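Local atomic coordinates of DNA ligase (Aquifex aeolicus, PDB entry 3QWU), a protein that probably joins nucleic acid ends through an adenylated enzyme intermediate, as ATP-dependent polynucleotide ligases do, and binds adenosine and calcium. Residues A[27-32]-A[43-47]; A[51-55]-A[164-168]; A[63-68]-A[198-202]; A[89-95]-A[118-122]; A[241-245]-A[301-305]. All coordinates share one frame. Residue numbers count along the deposited sequence, not the author numbering.

Contact 1 (A[27-32]-A[43-47])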
# COMPACT_ATOMS: atom_id res chain seq x y z
N LEU A 27 -9.71 0.92 38.71
CA LEU A 27 -8.29 0.62 38.77
C LEU A 27 -7.58 1.72 38.05
O LEU A 27 -8.03 2.15 36.98
CB LEU A 27 -7.95 -0.71 38.08
CG LEU A 27 -8.45 -2.05 38.62
CD1 LEU A 27 -9.97 -2.19 38.48
CD2 LEU A 27 -7.75 -3.20 37.86
N GLU A 28 -6.46 2.14 38.62
CA GLU A 28 -5.59 3.15 38.03
C GLU A 28 -4.32 2.43 37.66
O GLU A 28 -3.78 1.71 38.50
CB GLU A 28 -5.32 4.25 39.05
CG GLU A 28 -5.15 5.61 38.40
CD GLU A 28 -5.11 6.75 39.43
OE1 GLU A 28 -5.54 6.57 40.60
OE2 GLU A 28 -4.64 7.84 39.05
N TYR A 29 -3.86 2.57 36.42
CA TYR A 29 -2.72 1.78 35.94
C TYR A 29 -1.93 2.51 34.88
O TYR A 29 -2.37 3.54 34.37
CB TYR A 29 -3.16 0.36 35.45
CG TYR A 29 -4.07 0.30 34.22
CD1 TYR A 29 -3.63 -0.26 33.02
CD2 TYR A 29 -5.37 0.75 34.27
CE1 TYR A 29 -4.48 -0.35 31.89
CE2 TYR A 29 -6.23 0.67 33.16
CZ TYR A 29 -5.79 0.13 31.97
OH TYR A 29 -6.67 0.10 30.90
N LEU A 30 -0.73 2.01 34.60
CA LEU A 30 0.11 2.53 33.52
C LEU A 30 0.07 1.53 32.38
O LEU A 30 0.13 0.32 32.62
CB LEU A 30 1.53 2.76 34.00
CG LEU A 30 1.67 3.86 35.08
CD1 LEU A 30 1.24 3.37 36.52
CD2 LEU A 30 3.07 4.38 35.10
N ARG A 31 -0.04 2.03 31.14
CA ARG A 31 -0.23 1.18 29.96
C ARG A 31 0.79 1.49 28.88
O ARG A 31 0.92 2.64 28.46
CB ARG A 31 -1.62 1.42 29.38
CG ARG A 31 -1.93 0.59 28.15
CD ARG A 31 -3.33 0.86 27.66
NE ARG A 31 -3.45 2.15 26.97
CZ ARG A 31 -3.18 2.36 25.67
NH1 ARG A 31 -2.74 1.41 24.89
NH2 ARG A 31 -3.36 3.56 25.16
N PHE A 32 1.49 0.47 28.43
CA PHE A 32 2.45 0.62 27.33
C PHE A 32 1.73 0.70 25.99
O PHE A 32 1.20 -0.30 25.49
CB PHE A 32 3.49 -0.51 27.33
CG PHE A 32 4.67 -0.21 28.20
CD1 PHE A 32 4.67 -0.55 29.54
CD2 PHE A 32 5.77 0.47 27.69
CE1 PHE A 32 5.78 -0.24 30.34
CE2 PHE A 32 6.87 0.81 28.49
CZ PHE A 32 6.89 0.45 29.81
N THR A 43 1.77 -3.97 27.81
CA THR A 43 2.23 -4.15 29.17
C THR A 43 1.49 -3.16 30.05
O THR A 43 1.35 -1.99 29.68
CB THR A 43 3.76 -3.99 29.24
OG1 THR A 43 4.34 -5.05 28.46
CG2 THR A 43 4.29 -4.01 30.68
N ALA A 44 0.98 -3.66 31.16
CA ALA A 44 0.10 -2.92 32.06
C ALA A 44 0.73 -3.03 33.41
O ALA A 44 0.94 -4.14 33.88
CB ALA A 44 -1.25 -3.56 32.11
N ILE A 45 1.03 -1.89 34.02
CA ILE A 45 1.64 -1.84 35.35
C ILE A 45 0.56 -1.46 36.35
O ILE A 45 0.07 -0.33 36.32
CB ILE A 45 2.80 -0.80 35.45
CG1 ILE A 45 3.85 -1.08 34.37
CG2 ILE A 45 3.43 -0.80 36.87
CD1 ILE A 45 4.84 0.06 34.12
N PHE A 46 0.23 -2.40 37.24
CA PHE A 46 -0.68 -2.14 38.33
C PHE A 46 0.11 -2.00 39.60
O PHE A 46 1.26 -2.41 39.66
CB PHE A 46 -1.67 -3.29 38.45
CG PHE A 46 -2.59 -3.42 37.26
CD1 PHE A 46 -3.81 -2.73 37.23
CD2 PHE A 46 -2.25 -4.22 36.18
CE1 PHE A 46 -4.69 -2.85 36.16
CE2 PHE A 46 -3.13 -4.36 35.09
CZ PHE A 46 -4.36 -3.65 35.08
N LYS A 47 -0.49 -1.44 40.64
CA LYS A 47 0.27 -1.19 41.87
C LYS A 47 0.84 -2.49 42.45
O LYS A 47 1.96 -2.51 42.95
CB LYS A 47 -0.60 -0.46 42.89
CG LYS A 47 0.09 -0.17 44.26
CD LYS A 47 -0.42 -1.10 45.41
CE LYS A 47 0.55 -1.17 46.63
NZ LYS A 47 0.42 -2.49 47.32
O HOH W 1 -3.39 -0.61 40.31
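Phe46 and Tyr29 form the apolar centre of this pairing. Their ring planes lie 14° from parallel but are slid apart, with centroids 5.1 Å from each other, so there is little overlap; instead Tyr29 CB sits over the face of the Phe46 ring, 4.0 Å from its centroid, in a CH-pi contact. Leu27 CD2 approaches Phe46 CE1 to 3.5 Å, and Ala44 CB lies 4.2 Å from Tyr29 CD1. The other side of the sheet carries Leu30 and Ile45, whose CB atoms are 4.0 Å apart, with Phe32 CE1 3.9 Å from Ile45 CD1. The two strands make a beta hairpin, the middle pair of a four-stranded antiparallel sheet flanked by strands 19-24 and 50-51. Leu30 and Ile45 are its hydrogen-bonded pair: Leu30 N donates to Ile45 O (3.0 Å) and Ile45 N to Leu30 O (2.8 Å). Arg31 and Ala44 follow as a non-hydrogen-bonded pair, before Phe32 N reaches Thr43 O at 2.8 Å. Arg31 turns its charged end away from this hairpin, to a salt bridge with Glu22. Between Glu28 and Lys47 a water spans the gap, donating to Glu28 O and accepting from Lys47 N, both at 3.0 Å.

Contact 2 (A[51-55]-A[164-168]). With ADN (adenosine), chain C.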
# COMPACT_ATOMS: atom_id res chain seq x y z
N ILE A 51 1.34 -7.00 34.36
CA ILE A 51 0.80 -7.96 33.42
C ILE A 51 1.57 -7.64 32.18
O ILE A 51 1.37 -6.57 31.58
CB ILE A 51 -0.72 -7.83 33.19
CG1 ILE A 51 -1.48 -7.78 34.53
CG2 ILE A 51 -1.19 -9.00 32.33
CD1 ILE A 51 -1.61 -9.14 35.23
N TRP A 52 2.49 -8.52 31.82
CA TRP A 52 3.31 -8.28 30.65
C TRP A 52 2.44 -8.42 29.42
O TRP A 52 1.47 -9.18 29.42
CB TRP A 52 4.55 -9.19 30.61
CG TRP A 52 5.62 -8.72 31.55
CD1 TRP A 52 5.71 -8.98 32.90
CD2 TRP A 52 6.73 -7.88 31.24
NE1 TRP A 52 6.82 -8.36 33.43
CE2 TRP A 52 7.45 -7.68 32.43
CE3 TRP A 52 7.18 -7.28 30.07
CZ2 TRP A 52 8.62 -6.90 32.47
CZ3 TRP A 52 8.33 -6.52 30.11
CH2 TRP A 52 9.03 -6.33 31.29
N GLY A 53 2.77 -7.59 28.43
CA GLY A 53 2.15 -7.60 27.11
C GLY A 53 2.39 -8.92 26.40
O GLY A 53 3.37 -9.59 26.68
N TYR A 54 1.47 -9.32 25.52
CA TYR A 54 1.64 -10.56 24.75
C TYR A 54 2.62 -10.22 23.69
O TYR A 54 2.46 -9.20 23.04
CB TYR A 54 0.34 -11.07 24.13
CG TYR A 54 0.47 -12.50 23.70
CD1 TYR A 54 0.71 -12.83 22.38
CD2 TYR A 54 0.34 -13.50 24.60
CE1 TYR A 54 0.84 -14.16 21.97
CE2 TYR A 54 0.43 -14.83 24.20
CZ TYR A 54 0.71 -15.14 22.90
OH TYR A 54 0.79 -16.44 22.54
N PRO A 55 3.70 -11.00 23.57
CA PRO A 55 4.82 -10.68 22.69
C PRO A 55 4.52 -11.04 21.21
O PRO A 55 3.65 -11.88 20.93
CB PRO A 55 5.95 -11.53 23.27
CG PRO A 55 5.28 -12.71 23.80
CD PRO A 55 3.92 -12.26 24.29
N GLU A 164 6.12 -11.48 35.09
CA GLU A 164 7.05 -12.36 34.36
C GLU A 164 6.74 -12.33 32.91
O GLU A 164 5.58 -12.11 32.54
CB GLU A 164 6.95 -13.84 34.76
CG GLU A 164 6.68 -14.14 36.21
CD GLU A 164 7.83 -14.77 36.90
OE1 GLU A 164 8.89 -14.09 37.02
OE2 GLU A 164 7.66 -15.92 37.37
N GLN A 165 7.73 -12.64 32.09
CA GLN A 165 7.63 -12.43 30.66
C GLN A 165 7.38 -13.67 29.84
O GLN A 165 6.92 -13.58 28.73
CB GLN A 165 8.90 -11.78 30.13
CG GLN A 165 8.84 -10.28 30.12
CD GLN A 165 9.87 -9.75 29.21
OE1 GLN A 165 9.66 -9.67 28.00
NE2 GLN A 165 11.04 -9.41 29.77
N GLY A 166 7.70 -14.83 30.36
CA GLY A 166 7.59 -16.02 29.54
C GLY A 166 6.24 -16.68 29.63
O GLY A 166 5.26 -16.06 29.96
N PHE A 167 6.24 -17.96 29.33
CA PHE A 167 5.07 -18.73 29.13
C PHE A 167 5.19 -20.05 29.89
O PHE A 167 6.24 -20.64 29.95
CB PHE A 167 4.95 -19.03 27.63
CG PHE A 167 4.56 -17.84 26.77
CD1 PHE A 167 3.39 -17.14 27.01
CD2 PHE A 167 5.30 -17.50 25.65
CE1 PHE A 167 2.99 -16.10 26.19
CE2 PHE A 167 4.91 -16.44 24.82
CZ PHE A 167 3.74 -15.74 25.11
N LEU A 168 4.09 -20.54 30.45
CA LEU A 168 4.12 -21.88 30.97
C LEU A 168 4.39 -22.83 29.79
O LEU A 168 4.04 -22.55 28.66
CB LEU A 168 2.83 -22.22 31.72
CG LEU A 168 2.64 -21.65 33.14
CD1 LEU A 168 2.88 -20.12 33.31
CD2 LEU A 168 1.23 -22.02 33.65
O5' ADN C . 0.18 -12.54 16.99
C5' ADN C . -0.60 -13.72 16.79
C4' ADN C . -1.98 -13.53 17.40
O4' ADN C . -2.88 -14.63 17.06
C3' ADN C . -1.91 -13.51 18.92
O3' ADN C . -1.70 -12.22 19.50
C2' ADN C . -3.22 -14.14 19.36
O2' ADN C . -4.15 -13.14 19.76
C1' ADN C . -3.77 -14.90 18.16
N9 ADN C . -3.82 -16.36 18.35
C8 ADN C . -4.84 -17.14 17.91
N7 ADN C . -4.65 -18.45 18.20
C5 ADN C . -3.44 -18.50 18.82
C6 ADN C . -2.61 -19.58 19.35
N6 ADN C . -3.10 -20.85 19.27
N1 ADN C . -1.43 -19.26 19.96
C2 ADN C . -0.99 -17.97 20.01
N3 ADN C . -1.70 -16.92 19.50
C4 ADN C . -2.90 -17.13 18.92
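Trp52 is the first residue of 51-55 to meet the 164-168 loop, and its indole offers one face to Gln165. Gln165 CG sits over the six-membered ring, 3.5 Å from the centroid and 18° off the normal, a CH-pi contact in which the aliphatic part of a polar side chain packs on the aromatic face; Glu164 O comes to 3.2 Å from Trp52 CD1. Gly53 then carries the chain past without touching the other loop, its N bonded instead to Thr43 OG1 of the preceding hairpin. At Tyr54 the segment enters the adenosine pocket of the nucleotidyltransferase-like domain expected of this ligase family. The Tyr54 side chain is placed between the nucleoside and the 164-168 loop: its OH is 3.5 Å from ADN C2, whereas CE2 is 3.5 Å from Phe167 CE1. The two rings meet obliquely, with planes at 51° and centroids 5.3 Å apart. Tyr54 OH is hydrogen-bonded to Asp158, and its ring also meets that of Phe157, a further pocket residue, so Phe167 stands behind the pocket wall and reaches the ligand's surroundings through Tyr54. Pro55 ends the segment by setting CD against the same phenylalanine, 3.6 Å from Phe167 CZ, while on its own account Phe167 makes a cation-pi interaction with Arg227.

Contact 3 (A[63-68]-A[198-202])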
# COMPACT_ATOMS: atom_id res chain seq x y z
N LEU A 63 6.52 -22.68 4.28
CA LEU A 63 6.20 -23.58 5.38
C LEU A 63 7.40 -24.51 5.60
O LEU A 63 7.92 -24.63 6.70
CB LEU A 63 4.91 -24.36 5.08
CG LEU A 63 4.32 -25.33 6.09
CD1 LEU A 63 4.18 -24.73 7.48
CD2 LEU A 63 2.93 -25.74 5.54
N GLU A 64 7.87 -25.15 4.54
CA GLU A 64 8.88 -26.20 4.71
C GLU A 64 10.24 -25.63 5.15
O GLU A 64 10.84 -26.09 6.17
CB GLU A 64 9.07 -26.98 3.43
CG GLU A 64 10.21 -28.02 3.60
CD GLU A 64 10.17 -29.16 2.60
OE1 GLU A 64 9.36 -29.13 1.66
OE2 GLU A 64 11.01 -30.06 2.72
N THR A 65 10.74 -24.66 4.38
CA THR A 65 12.01 -24.04 4.70
C THR A 65 11.92 -23.20 5.96
O THR A 65 12.90 -23.00 6.60
CB THR A 65 12.46 -23.17 3.53
OG1 THR A 65 12.38 -23.96 2.34
CG2 THR A 65 13.86 -22.69 3.71
N GLY A 66 10.75 -22.68 6.32
CA GLY A 66 10.62 -21.90 7.54
C GLY A 66 10.73 -22.77 8.78
O GLY A 66 11.45 -22.45 9.74
N LEU A 67 10.02 -23.89 8.75
CA LEU A 67 10.03 -24.83 9.86
C LEU A 67 11.42 -25.40 10.07
O LEU A 67 11.92 -25.45 11.17
CB LEU A 67 9.04 -25.96 9.59
CG LEU A 67 7.57 -25.59 9.72
CD1 LEU A 67 6.76 -26.88 9.66
CD2 LEU A 67 7.36 -24.83 10.99
N ARG A 68 12.05 -25.78 8.99
CA ARG A 68 13.42 -26.24 8.97
C ARG A 68 14.42 -25.17 9.47
O ARG A 68 15.37 -25.49 10.14
CB ARG A 68 13.74 -26.70 7.56
CG ARG A 68 14.98 -27.48 7.37
CD ARG A 68 14.92 -28.26 6.03
NE ARG A 68 14.13 -29.48 6.22
CZ ARG A 68 13.36 -30.08 5.32
NH1 ARG A 68 13.23 -29.58 4.10
NH2 ARG A 68 12.71 -31.21 5.66
N ILE A 198 6.88 -32.78 7.91
CA ILE A 198 6.48 -31.80 6.94
C ILE A 198 5.30 -32.27 6.14
O ILE A 198 4.43 -31.46 5.83
CB ILE A 198 7.64 -31.42 5.97
CG1 ILE A 198 8.77 -30.72 6.74
CG2 ILE A 198 7.15 -30.56 4.80
CD1 ILE A 198 8.34 -29.42 7.43
N LYS A 199 5.24 -33.56 5.77
CA LYS A 199 4.10 -34.00 4.97
C LYS A 199 2.82 -33.80 5.80
O LYS A 199 1.84 -33.30 5.29
CB LYS A 199 4.20 -35.45 4.51
CG LYS A 199 4.79 -35.65 3.09
CD LYS A 199 6.37 -35.61 3.01
CE LYS A 199 7.00 -36.65 2.02
NZ LYS A 199 7.45 -37.95 2.68
N LYS A 200 2.86 -34.13 7.09
CA LYS A 200 1.66 -34.07 7.91
C LYS A 200 1.20 -32.63 8.16
O LYS A 200 0.01 -32.30 8.00
CB LYS A 200 1.87 -34.79 9.22
CG LYS A 200 2.22 -36.27 9.04
CD LYS A 200 2.61 -36.92 10.37
CE LYS A 200 3.46 -38.14 10.16
NZ LYS A 200 3.88 -38.77 11.46
N ILE A 201 2.14 -31.76 8.51
CA ILE A 201 1.83 -30.36 8.70
C ILE A 201 1.27 -29.73 7.44
O ILE A 201 0.44 -28.87 7.51
CB ILE A 201 3.07 -29.57 9.19
CG1 ILE A 201 3.52 -30.10 10.52
CG2 ILE A 201 2.79 -28.09 9.31
CD1 ILE A 201 4.87 -29.69 10.90
N LYS A 202 1.73 -30.15 6.26
CA LYS A 202 1.18 -29.59 5.00
C LYS A 202 -0.22 -30.09 4.75
O LYS A 202 -1.05 -29.35 4.25
CB LYS A 202 2.06 -29.88 3.79
CG LYS A 202 3.27 -29.00 3.76
CD LYS A 202 4.34 -29.34 2.72
CE LYS A 202 3.98 -28.96 1.29
NZ LYS A 202 5.12 -28.19 0.64
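Ile198 is laid against one turn of helix 63-70, where its side chain meets three residues: its CD1 is 3.7 Å from Leu67 CD1, its CG2 4.0 Å from Glu64 CD, and its CG1 4.1 Å from Arg68 NH2. Three residues further along helix 195-210, Ile201 adds a second apolar side chain, with its CD1 3.6 Å from Leu67 CD1 and its CG2 4.1 Å from Leu63 CD1. Leu67 CD1 therefore touches both isoleucines. Leu63 CD2 also packs on the aliphatic part of Lys202, 3.7 Å from its CG. The polar ends gather at the margin. Arg68 NH1 and Glu64 OE2 form a salt bridge of 2.7 Å within their own helix, while Glu64 OE1 stays 4.5 Å from Lys202 NZ, too far for one; that amine is paired with Glu269. The short helical segments run obliquely, their directions 125° apart and their axes approaching to 10.8 Å. Beneath them lies the five-stranded mixed sheet that carries adenosine-binding residues: Leu63, Leu67 and Ile201 all touch Phe218 of strand 215-220, and Phe75 of strand 75-80 meets both Leu67 and Ile201, so the two helices pack side by side over this sheet.

Contact 4 (A[89-95]-A[118-122])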
# COMPACT_ATOMS: atom_id res chain seq x y z
N PHE A 89 -6.92 -11.88 34.21
CA PHE A 89 -6.31 -12.04 35.53
C PHE A 89 -7.21 -11.67 36.70
O PHE A 89 -8.20 -10.97 36.54
CB PHE A 89 -5.03 -11.21 35.64
CG PHE A 89 -5.26 -9.75 35.53
CD1 PHE A 89 -5.28 -9.14 34.30
CD2 PHE A 89 -5.43 -8.97 36.65
CE1 PHE A 89 -5.50 -7.80 34.20
CE2 PHE A 89 -5.63 -7.63 36.56
CZ PHE A 89 -5.66 -7.04 35.34
N LYS A 90 -6.77 -12.08 37.90
CA LYS A 90 -7.47 -11.79 39.14
C LYS A 90 -6.82 -10.62 39.90
O LYS A 90 -5.61 -10.59 40.07
CB LYS A 90 -7.51 -13.05 40.00
CG LYS A 90 -8.65 -13.05 40.99
CD LYS A 90 -8.62 -14.24 41.94
CE LYS A 90 -9.75 -14.04 42.97
NZ LYS A 90 -9.88 -15.14 43.92
N TYR A 91 -7.63 -9.67 40.35
CA TYR A 91 -7.17 -8.58 41.21
C TYR A 91 -8.19 -8.45 42.34
O TYR A 91 -9.36 -8.18 42.09
CB TYR A 91 -7.08 -7.27 40.41
CG TYR A 91 -6.15 -6.15 40.95
CD1 TYR A 91 -5.68 -6.14 42.25
CD2 TYR A 91 -5.75 -5.11 40.12
CE1 TYR A 91 -4.80 -5.12 42.70
CE2 TYR A 91 -4.89 -4.09 40.55
CZ TYR A 91 -4.42 -4.09 41.83
OH TYR A 91 -3.60 -3.06 42.20
N GLY A 92 -7.77 -8.64 43.59
CA GLY A 92 -8.73 -8.61 44.69
C GLY A 92 -9.71 -9.77 44.54
O GLY A 92 -9.27 -10.91 44.35
N ASP A 93 -11.02 -9.52 44.58
CA ASP A 93 -11.98 -10.61 44.28
C ASP A 93 -12.68 -10.38 42.93
O ASP A 93 -13.83 -10.77 42.73
CB ASP A 93 -13.02 -10.79 45.42
CG ASP A 93 -13.85 -12.15 45.29
OD1 ASP A 93 -13.23 -13.24 45.05
OD2 ASP A 93 -15.11 -12.14 45.45
N ASN A 94 -11.97 -9.74 42.01
CA ASN A 94 -12.49 -9.42 40.68
C ASN A 94 -11.61 -10.00 39.64
O ASN A 94 -10.48 -10.34 39.90
CB ASN A 94 -12.55 -7.91 40.45
CG ASN A 94 -13.43 -7.23 41.46
OD1 ASN A 94 -14.61 -7.58 41.61
ND2 ASN A 94 -12.87 -6.27 42.18
N TYR A 95 -12.17 -10.08 38.45
CA TYR A 95 -11.49 -10.62 37.31
C TYR A 95 -11.59 -9.59 36.19
O TYR A 95 -12.62 -8.94 36.03
CB TYR A 95 -12.19 -11.90 36.89
CG TYR A 95 -12.45 -12.86 38.03
CD1 TYR A 95 -11.45 -13.69 38.52
CD2 TYR A 95 -13.73 -12.95 38.59
CE1 TYR A 95 -11.71 -14.59 39.57
CE2 TYR A 95 -14.01 -13.84 39.63
CZ TYR A 95 -13.00 -14.66 40.13
OH TYR A 95 -13.29 -15.55 41.18
N LEU A 118 -13.47 -19.25 36.12
CA LEU A 118 -12.24 -18.68 36.64
C LEU A 118 -11.83 -19.16 38.05
O LEU A 118 -11.00 -18.51 38.72
CB LEU A 118 -12.33 -17.15 36.54
CG LEU A 118 -12.16 -16.67 35.08
CD1 LEU A 118 -12.37 -15.14 34.97
CD2 LEU A 118 -10.77 -17.08 34.46
N ARG A 119 -12.37 -20.31 38.46
CA ARG A 119 -11.84 -21.14 39.58
C ARG A 119 -10.33 -21.28 39.51
O ARG A 119 -9.64 -21.11 40.50
CB ARG A 119 -12.46 -22.55 39.51
CG ARG A 119 -12.31 -23.44 40.73
CD ARG A 119 -13.19 -24.71 40.59
NE ARG A 119 -12.40 -25.96 40.55
CZ ARG A 119 -12.32 -26.82 39.52
NH1 ARG A 119 -12.98 -26.60 38.38
NH2 ARG A 119 -11.55 -27.92 39.61
N ILE A 120 -9.81 -21.60 38.32
CA ILE A 120 -8.34 -21.67 38.09
C ILE A 120 -7.55 -20.45 38.64
O ILE A 120 -6.51 -20.60 39.25
CB ILE A 120 -8.00 -21.90 36.62
CG1 ILE A 120 -6.48 -21.98 36.40
CG2 ILE A 120 -8.54 -20.78 35.74
CD1 ILE A 120 -6.09 -22.30 34.95
N LEU A 121 -8.08 -19.26 38.47
CA LEU A 121 -7.44 -18.07 39.04
C LEU A 121 -7.64 -18.06 40.56
O LEU A 121 -6.69 -17.81 41.32
CB LEU A 121 -7.95 -16.75 38.38
CG LEU A 121 -7.70 -16.60 36.84
CD1 LEU A 121 -8.23 -15.27 36.28
CD2 LEU A 121 -6.21 -16.78 36.46
N ASP A 122 -8.84 -18.35 41.03
CA ASP A 122 -9.05 -18.42 42.47
C ASP A 122 -8.00 -19.32 43.12
O ASP A 122 -7.49 -18.98 44.20
CB ASP A 122 -10.44 -18.92 42.80
CG ASP A 122 -11.53 -17.97 42.33
OD1 ASP A 122 -11.25 -16.77 42.14
OD2 ASP A 122 -12.67 -18.43 42.12
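Tyr95, Leu121 and Asp122 dominate this contact between a beta hairpin and the start of a short helix. Strands 84-91 and 94-98 are joined by a type II' turn from Tyr91 to Asn94, with Gly92 in its second position at positive phi, and the hairpin supplies two strands of the four-stranded antiparallel sheet of the adenosine-binding domain, 94-98 at its edge. Leu118 occupies the N-cap position of helix 119-123. Tyr95 lies along the beginning of this helix: Leu118 CB sits over its ring face, 4.2 Å from the centroid, as a CH-pi contact, and Leu118 CD1 is 3.8 Å from Tyr95 CB. Leu121, three residues on, rests against both strands of the hairpin. Its CD1 comes to 3.8 Å from Phe89 C and 4.2 Å from Tyr95 CD1, and its CB is 4.1 Å from Lys90 CB. Leu121 also reaches Leu127 and Ile129 of strand 127-134, so this small apolar cluster continues into the sheet. Asp122 closes the outer margin, where both hairpin strands send a polar group to the helix. The extended Lys90 side chain, with chi2 to chi4 all t, brings its amine to the carboxylate in a salt bridge. The same oxygen serves both partners: Asp122 OD1 accepts from Lys90 NZ at 2.8 Å and from Tyr95 OH at 2.6 Å.

Contact 5 (A[241-245]-A[301-305])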
# COMPACT_ATOMS: atom_id res chain seq x y z
N LYS A 241 -9.98 -8.64 1.46
CA LYS A 241 -11.38 -8.29 1.18
C LYS A 241 -12.10 -7.56 2.29
O LYS A 241 -12.78 -6.56 2.03
CB LYS A 241 -12.18 -9.55 0.85
CG LYS A 241 -13.72 -9.40 0.84
CD LYS A 241 -14.35 -9.49 -0.53
CE LYS A 241 -15.89 -9.41 -0.48
NZ LYS A 241 -16.53 -10.50 -1.36
N THR A 242 -12.01 -8.07 3.52
CA THR A 242 -12.76 -7.44 4.59
C THR A 242 -12.12 -6.16 5.01
O THR A 242 -12.71 -5.44 5.74
CB THR A 242 -12.88 -8.34 5.82
OG1 THR A 242 -11.58 -8.63 6.25
CG2 THR A 242 -13.60 -9.68 5.48
N ASN A 243 -10.91 -5.86 4.56
CA ASN A 243 -10.29 -4.58 4.89
C ASN A 243 -10.43 -3.49 3.82
O ASN A 243 -9.75 -2.46 3.89
CB ASN A 243 -8.82 -4.80 5.17
CG ASN A 243 -8.56 -4.91 6.62
OD1 ASN A 243 -8.17 -3.91 7.26
ND2 ASN A 243 -8.87 -6.10 7.19
N ALA A 244 -11.27 -3.74 2.82
CA ALA A 244 -11.48 -2.75 1.76
C ALA A 244 -11.88 -1.38 2.32
O ALA A 244 -11.33 -0.39 1.92
CB ALA A 244 -12.53 -3.24 0.77
N LYS A 245 -12.88 -1.33 3.20
CA LYS A 245 -13.44 -0.07 3.70
C LYS A 245 -12.41 0.73 4.49
O LYS A 245 -12.53 1.94 4.70
CB LYS A 245 -14.69 -0.34 4.52
CG LYS A 245 -15.84 -0.81 3.65
CD LYS A 245 -17.03 -1.33 4.43
CE LYS A 245 -18.25 -1.66 3.56
NZ LYS A 245 -19.42 -1.97 4.42
N LYS A 301 -22.97 6.72 3.16
CA LYS A 301 -21.92 6.56 4.16
C LYS A 301 -21.24 5.21 3.92
O LYS A 301 -21.90 4.20 3.54
CB LYS A 301 -22.49 6.47 5.59
CG LYS A 301 -23.20 7.66 6.13
CD LYS A 301 -22.25 8.76 6.68
CE LYS A 301 -23.00 9.86 7.45
NZ LYS A 301 -22.08 10.47 8.47
N VAL A 302 -19.95 5.14 4.22
CA VAL A 302 -19.26 3.85 4.20
C VAL A 302 -18.94 3.45 5.66
O VAL A 302 -18.23 4.15 6.37
CB VAL A 302 -17.98 3.90 3.38
CG1 VAL A 302 -17.19 2.56 3.55
CG2 VAL A 302 -18.31 4.18 1.95
N TYR A 303 -19.49 2.32 6.08
CA TYR A 303 -19.41 1.93 7.47
C TYR A 303 -19.53 0.40 7.64
O TYR A 303 -20.08 -0.28 6.75
CB TYR A 303 -20.53 2.66 8.25
CG TYR A 303 -21.94 2.26 7.88
CD1 TYR A 303 -22.67 2.99 6.96
CD2 TYR A 303 -22.57 1.16 8.48
CE1 TYR A 303 -23.98 2.63 6.61
CE2 TYR A 303 -23.88 0.80 8.13
CZ TYR A 303 -24.56 1.55 7.20
OH TYR A 303 -25.84 1.23 6.86
N LYS A 304 -19.03 -0.11 8.76
CA LYS A 304 -19.23 -1.52 9.18
C LYS A 304 -20.14 -1.55 10.39
O LYS A 304 -19.96 -0.76 11.27
CB LYS A 304 -17.92 -2.19 9.57
CG LYS A 304 -16.91 -2.36 8.45
CD LYS A 304 -15.95 -3.54 8.74
CE LYS A 304 -14.56 -3.35 8.17
NZ LYS A 304 -13.84 -4.58 8.31
N THR A 305 -21.10 -2.46 10.44
CA THR A 305 -21.97 -2.55 11.61
C THR A 305 -21.47 -3.68 12.49
O THR A 305 -21.11 -4.72 11.99
CB THR A 305 -23.50 -2.75 11.22
OG1 THR A 305 -24.02 -1.54 10.60
CG2 THR A 305 -24.38 -3.06 12.45
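Two lysine-to-carbonyl hydrogen bonds, running in opposite senses, tie the end of helix 233-242 and the residues after it to the beginning of strand 303-310. Lys304 NZ donates to Thr242 O (2.9 Å), a carbonyl in the last residue of the helix, and Lys245 NZ donates to Tyr303 O (3.0 Å). Lys304 additionally forms a salt bridge with Glu142. The apolar contribution comes largely from the lysine stems: Lys245 CG lies 3.6 Å from Val302 CG1, and Lys245 CD is 4.2 Å from Lys304 CG. The Thr242 side chain is about 6 Å from the bound calcium ion, close to its ligands Glu143 and Asp239. Both segments belong to the C-terminal region of a Pab1020-type ligase, so the contact joins the end of the helix carrying Asp239 to the small antiparallel sheet of that region. Strand 303-310 edges this three-stranded sheet next to strand 343-352, whose Phe352 touches both Lys245 and Lys304; Ala292 of helix 276-299 also packs on Lys245.

Contact 1 is the most buried of the five and contact 5 lies at the surface; contacts 2, 3 and 4 are intermediate. Contacts 1, 2 and 4 form one continuous region: Ala44 O and Ile51 N are 2.9 Å apart, a probable hydrogen bond, while Phe89 of contact 4 packs on both Phe46 and Ile51. Contacts 3 and 5 stand apart, their nearest atoms about 22 Å from each other. Contact 1 alone joins its two segments by backbone-to-backbone hydrogen bonds. Contacts 2 and 3 rely on side-chain packing, aromatic near the nucleoside and aliphatic between helices, whereas polar bonds mark the others: a lysine bound to a carboxylate in contact 4, two lysines bound to main-chain carbonyls in contact 5.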